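Local coordinates for protein aminopeptidase C (Lactobacillus rhamnosus, PDB 4K7C) that probably removes amino acids from the N-terminal ends of peptides, as a cysteine aminopeptidase of the papain-like C1 family assembled as a hexamer, at residues A[427-430]-A[431-434]. Sequence-based numbering, arbitrary orientation.
Sequences KNEY and DKPT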
loop_
_atom_site.group_PDB
_atom_site.type_symbol
_atom_site.label_atom_id
_atom_site.label_comp_id
_atom_site.label_asym_id
_atom_site.label_seq_id
_atom_site.Cartn_x
_atom_site.Cartn_y
_atom_site.Cartn_z
ATOM N N LYS A 427 36.661 -26.738 35.688
ATOM C CA LYS A 427 37.420 -28.050 35.599
ATOM C C LYS A 427 36.946 -29.116 36.628
ATOM O O LYS A 427 36.588 -30.266 36.247
ATOM C CB LYS A 427 38.915 -27.757 35.749
ATOM C CG LYS A 427 39.521 -26.995 34.572
ATOM C CD LYS A 427 40.895 -26.436 34.959
ATOM C CE LYS A 427 41.562 -25.666 33.830
ATOM N NZ LYS A 427 42.717 -24.842 34.320
ATOM N N ASN A 428 36.808 -28.702 37.897
ATOM C CA ASN A 428 36.380 -29.639 38.971
ATOM C C ASN A 428 34.975 -30.203 38.838
ATOM O O ASN A 428 34.721 -31.340 39.205
ATOM C CB ASN A 428 36.524 -29.015 40.347
ATOM C CG ASN A 428 37.947 -28.657 40.702
ATOM O OD1 ASN A 428 38.911 -29.198 40.160
ATOM N ND2 ASN A 428 38.082 -27.696 41.604
ATOM N N GLU A 429 34.017 -29.414 38.317
ATOM C CA GLU A 429 32.643 -29.843 38.249
ATOM C C GLU A 429 32.192 -30.244 36.887
ATOM O O GLU A 429 31.065 -30.698 36.710
ATOM C CB GLU A 429 31.746 -28.706 38.794
ATOM C CG GLU A 429 31.945 -28.408 40.304
ATOM C CD GLU A 429 31.020 -27.362 40.895
ATOM O OE1 GLU A 429 29.919 -27.168 40.328
ATOM O OE2 GLU A 429 31.371 -26.788 41.957
ATOM N N TYR A 430 33.067 -30.149 35.899
ATOM C CA TYR A 430 32.618 -30.417 34.526
ATOM C C TYR A 430 31.871 -31.739 34.393
ATOM O O TYR A 430 30.830 -31.784 33.793
ATOM C CB TYR A 430 33.786 -30.281 33.490
ATOM C CG TYR A 430 33.230 -30.273 32.065
ATOM C CD1 TYR A 430 32.798 -29.080 31.469
ATOM C CD2 TYR A 430 33.053 -31.442 31.362
ATOM C CE1 TYR A 430 32.268 -29.058 30.219
ATOM C CE2 TYR A 430 32.492 -31.443 30.106
ATOM C CZ TYR A 430 32.073 -30.247 29.551
ATOM O OH TYR A 430 31.562 -30.222 28.252
ATOM N N ASP A 431 32.364 -32.841 34.985
ATOM C CA ASP A 431 31.693 -34.157 34.811
ATOM C C ASP A 431 30.616 -34.442 35.810
ATOM O O ASP A 431 29.883 -35.395 35.635
ATOM C CB ASP A 431 32.708 -35.299 34.860
ATOM C CG ASP A 431 33.758 -35.179 33.785
ATOM O OD1 ASP A 431 33.439 -34.851 32.615
ATOM O OD2 ASP A 431 34.933 -35.385 34.117
ATOM N N LYS A 432 30.502 -33.627 36.852
ATOM C CA LYS A 432 29.468 -33.803 37.894
ATOM C C LYS A 432 28.658 -32.505 38.127
ATOM O O LYS A 432 28.623 -31.994 39.200
ATOM C CB LYS A 432 30.135 -34.222 39.231
ATOM C CG LYS A 432 31.248 -33.255 39.656
ATOM C CD LYS A 432 31.876 -33.484 41.040
ATOM C CE LYS A 432 32.326 -32.144 41.634
ATOM N NZ LYS A 432 33.338 -32.199 42.728
ATOM N N PRO A 433 28.082 -31.920 37.075
ATOM C CA PRO A 433 27.308 -30.708 37.354
ATOM C C PRO A 433 26.020 -31.000 38.197
ATOM O O PRO A 433 25.466 -32.073 38.175
ATOM C CB PRO A 433 27.000 -30.205 35.939
ATOM C CG PRO A 433 26.765 -31.494 35.176
ATOM C CD PRO A 433 27.874 -32.415 35.701
ATOM N N THR A 434 25.459 -29.986 38.831
ATOM C CA THR A 434 24.098 -30.104 39.324
ATOM C C THR A 434 23.093 -30.184 38.142
ATOM O O THR A 434 23.096 -29.328 37.238
ATOM C CB THR A 434 23.770 -28.879 40.174
ATOM O OG1 THR A 434 24.775 -28.709 41.196
ATOM C CG2 THR A 434 22.385 -28.966 40.779
HETATM O O HOH W 1 34.860 -32.660 36.518
HETATM O O HOH W 2 27.436 -28.386 41.054
#
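Lys432 folds back over Glu429 as the chain leaves helix 420-429 through a type I beta turn, Glu429 to Lys432. Lys432 N donates to Glu429 O at 3.0 Å, a bent bond (137° at the hydrogen) that closes the turn. With CG between the backbone N and the carbonyl carbon (chi1 54°) and a bend at chi3 (-149°), the lysine's methylenes lie along the helix end: CE comes 4.0 Å from Glu429 CG and 3.5 Å from Asn428 O. A long aliphatic chain suits this exposed place, covering backbone while carrying its charge at the tip. Pro433 N lies 3.2 Å from Glu429 O, where a further helical turn would put an N-H donor; proline has none, which fits the helix ending here. At the turn's corner, Asp431 OD1 meets the edge of the Tyr430 ring, in its plane, 3.7 Å from CD2, with the carboxylate nearly perpendicular to the ring.

Water bridges complete the exit. One accepts from Asp431 N and donates to Lys427 O and, weakly, to Asn428 O, serving the backbone where helical bonding runs out. Another receives a bond from Thr434 OG1 and donates to Glu429 OE1 at 2.9 Å. Further out, His275 ND1 and Leu276 N bond the two carboxylate oxygens of Glu429, Arg292 makes a cation-pi contact with the Tyr430 ring and bonds Tyr430 O, and Thr434 pairs with strand 275-279.

Glu429 thus ties the helix end to that strand, whereas Lys432 NZ, 5.8 Å from Glu429 OE2, is not in contact with it; any attraction is probably less specific than the bonds to His275 and Leu276.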